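Local coordinates for protein D-glucosaminate-6-phosphate ammonia lyase (Salmonella typhimurium, PDB 7LCE) that is a pyridoxal-phosphate-dependent enzyme of the aminotransferase-like fold, carrying its cofactor on a lysine and belonging to a family that includes selenocysteine synthases, at residues Glu52-Leu57 and Ser67-Cys72; Val81-Thr86 and Lys234-Gly239; Val93-Met96 and Gly101-Asn104; Ser147-Lys152 and Asn182-Ile187. One frame throughout, in Å; residues are numbered along the deposited sequence.

Interaction 1. Residues Glu52-Leu57 and Ser67-Cys72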
loop_
_atom_site.group_PDB
_atom_site.type_symbol
_atom_site.label_atom_id
_atom_site.label_comp_id
_atom_site.label_asym_id
_atom_site.label_seq_id
_atom_site.Cartn_x
_atom_site.Cartn_y
_atom_site.Cartn_z
ATOM N N GLU A 52 27.160 8.182 -38.072
ATOM C CA GLU A 52 28.431 7.577 -37.697
ATOM C C GLU A 52 29.591 8.494 -38.067
ATOM O O GLU A 52 30.472 8.758 -37.242
ATOM C CB GLU A 52 28.559 6.214 -38.387
ATOM C CG GLU A 52 29.635 5.293 -37.838
ATOM C CD GLU A 52 29.312 4.814 -36.430
ATOM O OE1 GLU A 52 28.154 4.987 -35.993
ATOM O OE2 GLU A 52 30.214 4.259 -35.765
ATOM N N LYS A 53 29.583 9.008 -39.301
ATOM C CA LYS A 53 30.677 9.841 -39.798
ATOM C C LYS A 53 30.746 11.188 -39.083
ATOM O O LYS A 53 31.842 11.666 -38.757
ATOM C CB LYS A 53 30.528 10.047 -41.307
ATOM C CG LYS A 53 31.764 10.611 -41.998
ATOM C CD LYS A 53 32.936 9.647 -41.868
ATOM C CE LYS A 53 34.115 10.055 -42.741
ATOM N NZ LYS A 53 35.257 9.097 -42.633
ATOM N N THR A 54 29.593 11.832 -38.859
ATOM C CA THR A 54 29.599 13.117 -38.167
ATOM C C THR A 54 30.121 12.977 -36.744
ATOM O O THR A 54 30.804 13.878 -36.243
ATOM C CB THR A 54 28.202 13.740 -38.172
ATOM O OG1 THR A 54 27.242 12.765 -37.745
ATOM C CG2 THR A 54 27.847 14.233 -39.572
ATOM N N GLY A 55 29.832 11.851 -36.084
ATOM C CA GLY A 55 30.412 11.618 -34.771
ATOM C C GLY A 55 31.928 11.553 -34.831
ATOM O O GLY A 55 32.618 12.064 -33.946
ATOM N N GLU A 56 32.466 10.943 -35.893
ATOM C CA GLU A 56 33.911 10.911 -36.091
ATOM C C GLU A 56 34.465 12.315 -36.294
ATOM O O GLU A 56 35.476 12.685 -35.685
ATOM C CB GLU A 56 34.236 10.032 -37.305
ATOM C CG GLU A 56 35.696 10.034 -37.736
ATOM C CD GLU A 56 35.928 9.254 -39.025
ATOM O OE1 GLU A 56 34.955 8.674 -39.557
ATOM O OE2 GLU A 56 37.075 9.233 -39.519
ATOM N N LEU A 57 33.808 13.118 -37.136
ATOM C CA LEU A 57 34.340 14.441 -37.440
ATOM C C LEU A 57 34.281 15.353 -36.226
ATOM O O LEU A 57 35.242 16.074 -35.944
ATOM C CB LEU A 57 33.591 15.059 -38.619
ATOM C CG LEU A 57 33.707 14.307 -39.946
ATOM C CD1 LEU A 57 32.876 14.969 -41.041
ATOM C CD2 LEU A 57 35.167 14.208 -40.342
ATOM N N SER A 67 31.161 10.685 -30.795
ATOM C CA SER A 67 30.293 11.833 -30.572
ATOM C C SER A 67 28.939 11.573 -31.215
ATOM O O SER A 67 28.800 10.723 -32.099
ATOM C CB SER A 67 30.906 13.126 -31.129
ATOM O OG SER A 67 32.118 13.452 -30.470
ATOM N N TYR A 68 27.936 12.318 -30.756
ATOM C CA TYR A 68 26.580 12.207 -31.277
ATOM C C TYR A 68 25.968 13.596 -31.333
ATOM O O TYR A 68 25.976 14.318 -30.332
ATOM C CB TYR A 68 25.724 11.279 -30.405
ATOM C CG TYR A 68 24.281 11.164 -30.847
ATOM C CD1 TYR A 68 23.947 10.529 -32.036
ATOM C CD2 TYR A 68 23.253 11.677 -30.069
ATOM C CE1 TYR A 68 22.631 10.418 -32.442
ATOM C CE2 TYR A 68 21.932 11.570 -30.468
ATOM C CZ TYR A 68 21.627 10.939 -31.655
ATOM O OH TYR A 68 20.312 10.828 -32.058
ATOM N N ILE A 69 25.427 13.961 -32.497
ATOM C CA ILE A 69 24.874 15.292 -32.721
ATOM C C ILE A 69 23.404 15.305 -32.325
ATOM O O ILE A 69 22.653 14.370 -32.631
ATOM C CB ILE A 69 25.057 15.725 -34.189
ATOM C CG1 ILE A 69 26.540 15.841 -34.535
ATOM C CG2 ILE A 69 24.351 17.045 -34.456
ATOM C CD1 ILE A 69 26.797 16.425 -35.908
ATOM N N THR A 70 22.996 16.366 -31.639
ATOM C CA THR A 70 21.631 16.565 -31.174
ATOM C C THR A 70 21.106 17.903 -31.689
ATOM O O THR A 70 21.827 18.680 -32.321
ATOM C CB THR A 70 21.565 16.511 -29.645
ATOM O OG1 THR A 70 22.360 17.572 -29.100
ATOM C CG2 THR A 70 22.086 15.180 -29.130
ATOM N N SER A 71 19.827 18.170 -31.412
ATOM C CA SER A 71 19.224 19.424 -31.856
ATOM C C SER A 71 19.693 20.602 -31.014
ATOM O O SER A 71 19.779 21.729 -31.516
ATOM C CB SER A 71 17.700 19.323 -31.815
ATOM O OG SER A 71 17.243 19.148 -30.485
ATOM N N CYS A 72 19.990 20.368 -29.740
ATOM C CA CYS A 72 20.410 21.431 -28.838
ATOM C C CYS A 72 21.062 20.798 -27.617
ATOM O O CYS A 72 21.039 19.578 -27.439
ATOM C CB CYS A 72 19.226 22.315 -28.444
ATOM S SG CYS A 72 17.833 21.386 -27.770
#
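G55 of helix 47-62 meets S67 of strand 66-70 backbone to backbone, their CA atoms only 4.2 Å apart. With no side chain on the helix at this point, the main chains can come this near. The polar part of the contact is a CA-H...O interaction in which G55 CA lies 3.2 Å from S67 O. Its angle at the hydrogen is 121°, far from straight, so it counts as a weak contribution. S67 answers from the other direction: its CB comes to 3.5 Å from G55 O. No conventional hydrogen bond joins the two segments.

The apolar part lies two residues further along the strand, where the side chains of T54 and I69 cross at about a right angle. I69 presents its terminal CD1, which lies 3.8 Å from T54 CB, and the hydroxyl of T54 is beside the same methyl. With chi1 at 49°, T54 OG1 is set between its own backbone N and carbonyl carbon, which directs it back along the helix to a hydrogen bond with L50 O. M251 and V255 of helix 248-262 also touch T54, and L254 touches I69.

The serine hydroxyl likewise finds its partners elsewhere: S67 OG is hydrogen-bonded to S59 OG, further along the same helix, and to T224 OG1 on the adjoining strand 221-225.

The chemistry implies a buried joint held by close backbone approach and methyl packing, with both hydroxyls satisfied by groups outside the two segments; it joins helix 47-62 to strand 66-70, the outermost strand of the large sheet within this chain.

Interaction 2. Residues Val81-Thr86 and Lys234-Gly239; sequences VAAAIT and KAQHQG
Q236 reaches T86 with its carboxamide, and one hydrogen bond carries the contact: Q236 NE2 donates to T86 OG1 at 2.9 Å, with an N-H...O angle of 143°. The acceptor lies almost in the amide plane, 6° out of it, so the bond uses an N-H that points near the hydroxyl, though not straight at it. The oxygen end of the same amide rests by the helix, Q236 OE1 lying 3.5 Å from A82 CB.

The next shell fixes both partners. T86 OG1 donates back to A82 O one turn earlier, and it also accepts from G88 N, so the hydroxyl takes part in three bonds. A82 O receives T86 N as well, the two donors coming from opposite faces of its carbonyl plane. On the other side, Q236 is bent at chi2 (-61°), which folds its amide toward the helix, and NE2 has a second acceptor in A232 O. Behind it the loop is closed by a backbone bond from G239 N to Q236 O, 2.9 Å long.

The buried amide thus bridges the last turn of helix 73-86 and the end of helix 227-234. V93 of helix 90-95 packs on both Q236 and T86, A232 and C233 lie on A83, and on the far flank of helix 73-86 residue A84 rests on A155 of strand 153-159.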
loop_
_atom_site.group_PDB
_atom_site.type_symbol
_atom_site.label_atom_id
_atom_site.label_comp_id
_atom_site.label_asym_id
_atom_site.label_seq_id
_atom_site.Cartn_x
_atom_site.Cartn_y
_atom_site.Cartn_z
ATOM N N VAL A 81 21.208 11.432 -20.165
ATOM C CA VAL A 81 20.603 10.807 -18.991
ATOM C C VAL A 81 19.911 9.509 -19.384
ATOM O O VAL A 81 20.071 8.474 -18.724
ATOM C CB VAL A 81 19.632 11.782 -18.304
ATOM C CG1 VAL A 81 18.850 11.071 -17.211
ATOM C CG2 VAL A 81 20.398 12.955 -17.719
ATOM N N ALA A 82 19.134 9.542 -20.472
ATOM C CA ALA A 82 18.497 8.325 -20.961
ATOM C C ALA A 82 19.532 7.269 -21.323
ATOM O O ALA A 82 19.287 6.070 -21.143
ATOM C CB ALA A 82 17.609 8.636 -22.165
ATOM N N ALA A 83 20.687 7.691 -21.840
ATOM C CA ALA A 83 21.764 6.746 -22.113
ATOM C C ALA A 83 22.281 6.114 -20.827
ATOM O O ALA A 83 22.593 4.917 -20.796
ATOM C CB ALA A 83 22.895 7.445 -22.867
ATOM N N ALA A 84 22.392 6.904 -19.757
ATOM C CA ALA A 84 22.892 6.366 -18.495
ATOM C C ALA A 84 21.876 5.447 -17.831
ATOM O O ALA A 84 22.261 4.517 -17.112
ATOM C CB ALA A 84 23.271 7.504 -17.548
ATOM N N ILE A 85 20.588 5.684 -18.055
ATOM C CA ILE A 85 19.552 4.870 -17.428
ATOM C C ILE A 85 19.271 3.609 -18.233
ATOM O O ILE A 85 19.140 2.522 -17.665
ATOM C CB ILE A 85 18.276 5.710 -17.229
ATOM C CG1 ILE A 85 18.554 6.869 -16.272
ATOM C CG2 ILE A 85 17.143 4.846 -16.702
ATOM C CD1 ILE A 85 17.353 7.738 -16.000
ATOM N N THR A 86 19.195 3.729 -19.559
ATOM C CA THR A 86 18.840 2.591 -20.400
ATOM C C THR A 86 20.030 1.710 -20.746
ATOM O O THR A 86 19.829 0.545 -21.108
ATOM C CB THR A 86 18.193 3.071 -21.701
ATOM O OG1 THR A 86 19.120 3.892 -22.423
ATOM C CG2 THR A 86 16.933 3.868 -21.411
ATOM N N LYS A 234 23.251 7.167 -29.080
ATOM C CA LYS A 234 22.742 6.886 -30.419
ATOM C C LYS A 234 21.509 5.995 -30.369
ATOM O O LYS A 234 20.589 6.161 -31.179
ATOM C CB LYS A 234 23.831 6.229 -31.267
ATOM C CG LYS A 234 25.033 7.120 -31.540
ATOM C CD LYS A 234 26.073 6.408 -32.395
ATOM C CE LYS A 234 27.247 7.322 -32.709
ATOM N NZ LYS A 234 28.279 6.653 -33.548
ATOM N N ALA A 235 21.457 5.070 -29.408
ATOM C CA ALA A 235 20.333 4.150 -29.286
ATOM C C ALA A 235 19.019 4.855 -28.983
ATOM O O ALA A 235 17.961 4.224 -29.083
ATOM C CB ALA A 235 20.617 3.115 -28.197
ATOM N N GLN A 236 19.055 6.131 -28.610
ATOM C CA GLN A 236 17.842 6.857 -28.259
ATOM C C GLN A 236 17.047 7.328 -29.472
ATOM O O GLN A 236 15.980 7.925 -29.292
ATOM C CB GLN A 236 18.192 8.055 -27.371
ATOM C CG GLN A 236 19.026 7.696 -26.144
ATOM C CD GLN A 236 18.327 6.719 -25.214
ATOM O OE1 GLN A 236 17.102 6.725 -25.095
ATOM N NE2 GLN A 236 19.107 5.863 -24.559
ATOM N N HIS A 237 17.525 7.072 -30.697
ATOM C CA HIS A 237 16.807 7.516 -31.889
ATOM C C HIS A 237 15.461 6.821 -32.055
ATOM O O HIS A 237 14.568 7.375 -32.706
ATOM C CB HIS A 237 17.660 7.295 -33.141
ATOM C CG HIS A 237 17.698 5.872 -33.608
ATOM N ND1 HIS A 237 18.644 4.969 -33.173
ATOM C CD2 HIS A 237 16.901 5.194 -34.470
ATOM C CE1 HIS A 237 18.434 3.800 -33.750
ATOM N NE2 HIS A 237 17.381 3.909 -34.540
ATOM N N GLN A 238 15.299 5.625 -31.499
ATOM C CA GLN A 238 14.012 4.946 -31.488
ATOM C C GLN A 238 13.143 5.347 -30.303
ATOM O O GLN A 238 12.017 4.851 -30.183
ATOM C CB GLN A 238 14.217 3.430 -31.489
ATOM C CG GLN A 238 14.770 2.890 -32.794
ATOM C CD GLN A 238 14.828 1.379 -32.813
ATOM O OE1 GLN A 238 14.910 0.738 -31.764
ATOM N NE2 GLN A 238 14.771 0.799 -34.006
ATOM N N GLY A 239 13.637 6.221 -29.428
ATOM C CA GLY A 239 12.882 6.619 -28.258
ATOM C C GLY A 239 12.657 8.113 -28.146
ATOM O O GLY A 239 12.048 8.728 -29.029
#

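Interaction 3. Residues Val93-Met96 and Gly101-Asn104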
loop_
_atom_site.group_PDB
_atom_site.type_symbol
_atom_site.label_atom_id
_atom_site.label_comp_id
_atom_site.label_asym_id
_atom_site.label_seq_id
_atom_site.Cartn_x
_atom_site.Cartn_y
_atom_site.Cartn_z
ATOM N N VAL A 93 14.758 1.723 -23.772
ATOM C CA VAL A 93 14.648 2.939 -24.572
ATOM C C VAL A 93 13.189 3.253 -24.874
ATOM O O VAL A 93 12.765 4.416 -24.834
ATOM C CB VAL A 93 15.481 2.810 -25.859
ATOM C CG1 VAL A 93 15.053 3.846 -26.882
ATOM C CG2 VAL A 93 16.953 2.975 -25.540
ATOM N N ALA A 94 12.394 2.220 -25.170
ATOM C CA ALA A 94 10.981 2.424 -25.473
ATOM C C ALA A 94 10.178 2.876 -24.261
ATOM O O ALA A 94 9.107 3.469 -24.432
ATOM C CB ALA A 94 10.380 1.141 -26.047
ATOM N N LEU A 95 10.661 2.612 -23.045
ATOM C CA LEU A 95 9.933 3.016 -21.847
ATOM C C LEU A 95 10.153 4.474 -21.467
ATOM O O LEU A 95 9.312 5.041 -20.761
ATOM C CB LEU A 95 10.309 2.133 -20.655
ATOM C CG LEU A 95 9.504 0.855 -20.414
ATOM C CD1 LEU A 95 9.611 -0.116 -21.577
ATOM C CD2 LEU A 95 9.957 0.201 -19.117
ATOM N N MET A 96 11.250 5.084 -21.903
ATOM C CA MET A 96 11.558 6.439 -21.472
ATOM C C MET A 96 10.445 7.390 -21.902
ATOM O O MET A 96 9.890 7.243 -22.998
ATOM C CB MET A 96 12.897 6.894 -22.054
ATOM C CG MET A 96 14.093 6.053 -21.626
ATOM S SD MET A 96 14.476 6.142 -19.863
ATOM C CE MET A 96 13.699 4.644 -19.258
ATOM N N GLY A 101 11.169 1.525 -11.599
ATOM C CA GLY A 101 11.902 0.334 -11.220
ATOM C C GLY A 101 13.314 0.222 -11.744
ATOM O O GLY A 101 13.916 -0.849 -11.621
ATOM N N MET A 102 13.864 1.278 -12.327
ATOM C CA MET A 102 15.234 1.267 -12.816
ATOM C C MET A 102 16.096 2.171 -11.949
ATOM O O MET A 102 15.599 2.987 -11.166
ATOM C CB MET A 102 15.318 1.732 -14.275
ATOM C CG MET A 102 14.292 1.145 -15.218
ATOM S SD MET A 102 14.485 1.898 -16.846
ATOM C CE MET A 102 13.103 1.186 -17.731
ATOM N N ALA A 103 17.408 2.031 -12.112
ATOM C CA ALA A 103 18.331 2.994 -11.529
ATOM C C ALA A 103 18.239 4.277 -12.339
ATOM O O ALA A 103 18.715 4.334 -13.477
ATOM C CB ALA A 103 19.750 2.437 -11.530
ATOM N N ASN A 104 17.614 5.309 -11.763
ATOM C CA ASN A 104 17.306 6.523 -12.508
ATOM C C ASN A 104 17.700 7.801 -11.779
ATOM O O ASN A 104 17.368 8.893 -12.255
ATOM C CB ASN A 104 15.813 6.580 -12.849
ATOM C CG ASN A 104 14.926 6.399 -11.629
ATOM O OD1 ASN A 104 15.375 6.537 -10.490
ATOM N ND2 ASN A 104 13.651 6.107 -11.866
#
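M102 and M96 reach toward each other tip to tip because one chain is straight and the other folded. In M102 the torsions beyond CG are both extended (chi2 176°, chi3 -175°), which carries the thioether far from the loop backbone; even L95 CA and M102 CA, as near as any CA pair across the segments, are still 10.6 Å apart. M96 is bent instead, at chi2 (-65°) and again at chi3, so that its CE methyl turns back to meet the other methionine.

The result is a thioether pair in which M96 CE lies 3.7 Å from M102 SD. The two terminal methyls are almost as near, with M96 CE to M102 CE at 3.8 Å. L95 completes the contact from the last turn of helix 90-95: one branch of its isobutyl group, CD2, comes to 3.6 Å from M102 CE, the two side chains crossing at a slant. The M102 methyl is therefore touched by both L95 and M96, while its sulfur meets M96.

The two sides differ in surroundings. L95 is exposed, whereas both methionines are buried against helix 73-86, M96 on T86 and M102 on I85. Where the helix ends, the backbone carbonyl M96 O accepts a hydrogen bond from R125 NH1 of a neighbouring subunit.

No hydrogen bond crosses between these segments. Contact is made by sulfur and methyl groups alone, so the loop leading into strand 105-109 is held to the end of helix 90-95 by dispersion and hydrophobic burial, without directional bonds.

Interaction 4. Residues Ser147-Lys152 and Asn182-Ile187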
loop_
_atom_site.group_PDB
_atom_site.type_symbol
_atom_site.label_atom_id
_atom_site.label_comp_id
_atom_site.label_asym_id
_atom_site.label_seq_id
_atom_site.Cartn_x
_atom_site.Cartn_y
_atom_site.Cartn_z
ATOM N N SER A 147 27.712 10.268 -0.228
ATOM C CA SER A 147 26.545 9.689 0.432
ATOM C C SER A 147 25.348 9.600 -0.503
ATOM O O SER A 147 24.479 8.742 -0.310
ATOM C CB SER A 147 26.182 10.500 1.674
ATOM O OG SER A 147 27.261 10.524 2.592
ATOM N N ALA A 148 25.287 10.461 -1.523
ATOM C CA ALA A 148 24.154 10.446 -2.444
ATOM C C ALA A 148 24.179 9.248 -3.383
ATOM O O ALA A 148 23.147 8.927 -3.982
ATOM C CB ALA A 148 24.120 11.741 -3.259
ATOM N N ILE A 149 25.322 8.589 -3.527
ATOM C CA ILE A 149 25.438 7.442 -4.417
ATOM C C ILE A 149 24.847 6.216 -3.734
ATOM O O ILE A 149 25.208 5.888 -2.598
ATOM C CB ILE A 149 26.907 7.200 -4.801
ATOM C CG1 ILE A 149 27.528 8.475 -5.373
ATOM C CG2 ILE A 149 27.015 6.054 -5.794
ATOM C CD1 ILE A 149 26.860 8.952 -6.641
ATOM N N ASN A 150 23.943 5.532 -4.429
ATOM C CA ASN A 150 23.401 4.262 -3.962
ATOM C C ASN A 150 23.040 3.427 -5.186
ATOM O O ASN A 150 23.322 3.813 -6.325
ATOM C CB ASN A 150 22.213 4.486 -3.017
ATOM C CG ASN A 150 21.093 5.269 -3.661
ATOM O OD1 ASN A 150 20.310 4.728 -4.438
ATOM N ND2 ASN A 150 21.005 6.553 -3.334
ATOM N N GLU A 151 22.416 2.270 -4.951
ATOM C CA GLU A 151 22.137 1.339 -6.039
ATOM C C GLU A 151 21.113 1.880 -7.031
ATOM O O GLU A 151 20.995 1.336 -8.134
ATOM C CB GLU A 151 21.656 -0.002 -5.482
ATOM C CG GLU A 151 20.289 0.047 -4.811
ATOM C CD GLU A 151 20.344 0.576 -3.390
ATOM O OE1 GLU A 151 21.459 0.851 -2.895
ATOM O OE2 GLU A 151 19.269 0.719 -2.769
ATOM N N LYS A 152 20.373 2.926 -6.668
ATOM C CA LYS A 152 19.433 3.560 -7.582
ATOM C C LYS A 152 20.065 4.679 -8.402
ATOM O O LYS A 152 19.420 5.191 -9.323
ATOM C CB LYS A 152 18.232 4.114 -6.805
ATOM C CG LYS A 152 17.208 3.060 -6.414
ATOM C CD LYS A 152 16.581 2.403 -7.635
ATOM C CE LYS A 152 15.295 1.673 -7.268
ATOM N NZ LYS A 152 14.686 0.960 -8.429
ATOM N N ASN A 182 32.512 4.354 -8.413
ATOM C CA ASN A 182 31.263 3.600 -8.365
ATOM C C ASN A 182 30.867 3.032 -9.722
ATOM O O ASN A 182 29.762 2.494 -9.858
ATOM C CB ASN A 182 30.130 4.471 -7.817
ATOM C CG ASN A 182 30.287 4.770 -6.340
ATOM O OD1 ASN A 182 29.772 4.041 -5.492
ATOM N ND2 ASN A 182 30.994 5.849 -6.024
ATOM N N HIS A 183 31.745 3.135 -10.722
ATOM C CA HIS A 183 31.462 2.697 -12.089
ATOM C C HIS A 183 30.136 3.269 -12.586
ATOM O O HIS A 183 29.282 2.567 -13.134
ATOM C CB HIS A 183 31.495 1.174 -12.198
ATOM C CG HIS A 183 32.871 0.600 -12.064
ATOM N ND1 HIS A 183 33.886 0.894 -12.949
ATOM C CD2 HIS A 183 33.406 -0.236 -11.142
ATOM C CE1 HIS A 183 34.986 0.259 -12.582
ATOM N NE2 HIS A 183 34.719 -0.434 -11.489
ATOM N N LEU A 184 29.974 4.567 -12.382
ATOM C CA LEU A 184 28.850 5.330 -12.875
ATOM C C LEU A 184 29.322 6.356 -13.896
ATOM O O LEU A 184 30.422 6.904 -13.769
ATOM C CB LEU A 184 28.133 6.053 -11.731
ATOM C CG LEU A 184 27.514 5.146 -10.671
ATOM C CD1 LEU A 184 26.893 5.982 -9.565
ATOM C CD2 LEU A 184 26.484 4.221 -11.301
ATOM N N PRO A 185 28.521 6.637 -14.920
ATOM C CA PRO A 185 28.936 7.627 -15.917
ATOM C C PRO A 185 28.813 9.039 -15.368
ATOM O O PRO A 185 27.869 9.364 -14.642
ATOM C CB PRO A 185 27.967 7.384 -17.079
ATOM C CG PRO A 185 26.745 6.849 -16.424
ATOM C CD PRO A 185 27.230 6.015 -15.264
ATOM N N LEU A 186 29.784 9.878 -15.716
ATOM C CA LEU A 186 29.772 11.286 -15.345
ATOM C C LEU A 186 29.341 12.116 -16.544
ATOM O O LEU A 186 29.933 12.013 -17.622
ATOM C CB LEU A 186 31.149 11.746 -14.863
ATOM C CG LEU A 186 31.273 13.256 -14.644
ATOM C CD1 LEU A 186 30.263 13.733 -13.611
ATOM C CD2 LEU A 186 32.682 13.640 -14.238
ATOM N N ILE A 187 28.314 12.937 -16.351
ATOM C CA ILE A 187 27.754 13.773 -17.404
ATOM C C ILE A 187 28.100 15.219 -17.086
ATOM O O ILE A 187 27.911 15.674 -15.951
ATOM C CB ILE A 187 26.234 13.578 -17.523
ATOM C CG1 ILE A 187 25.910 12.100 -17.746
ATOM C CG2 ILE A 187 25.664 14.423 -18.650
ATOM C CD1 ILE A 187 24.433 11.806 -17.845
#
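I149 meets both N182 and L184 with its CG2 methyl, and nearly all the packing of this contact gathers on that one branch, the directions to the two partners lying roughly at a right angle. The methyl lies over the flat carboxamide of N182, with I149 CG2 at 3.4 Å from N182 OD1 and 3.6 Å from N182 CG; the two side chains run at a slant to each other. I149 CG2 is also 3.8 Å from L184 CD1, and here isoleucine and leucine approach end to end. The delta methyl of I149 is a more distant second partner for the same leucine carbon. A chi1 of -54° swings CG1 to the backbone-N side and turns the CG2 branch across to the other loop.

The amide does not bond to the facing segment. N182 ND2 donates instead to V178 O in the helix just before it, which restrains the rotation of the group, and a calcium ion lies about 4 Å from the N182 side chain.

Away from I149 the contact opens toward solvent. S147, E151 and H183 are exposed, and the 147-152 loop keeps its own shape there through an Asx turn: K152 N donates to N150 OD1 at 2.9 Å, with an angle of 151°.

The two segments enter neighbouring parallel strands of the large sheet: strand 153-159, which follows helix 142-147, and strand 186-189, which follows helix 172-181. Inward, I149 continues onto V107 of strand 105-109 and L156 of strand 153-159, while L184 packs on T153.

In the fold
Interactions 1 and 2 touch directly: E52 OE1 of the first makes a 3.0 Å salt bridge to K234 NZ of the second, although their centres are 15 Å apart. Interaction 3 is nested in the loop closed by interaction 2, with centres 9 Å apart, and T86 CG2 packs at 3.6 Å on M96 CG. Helix 73-86 also reaches interaction 4, where A84 CB lies 3.7 Å from P185 CG. Interactions 3 and 4 meet through A103 CB and K152 O, 3.5 Å apart. Interactions 1 and 4 both reach the large mixed sheet; the cofactor-bearing K213 lies in sequence between two of its strands, 206-210 and 221-225.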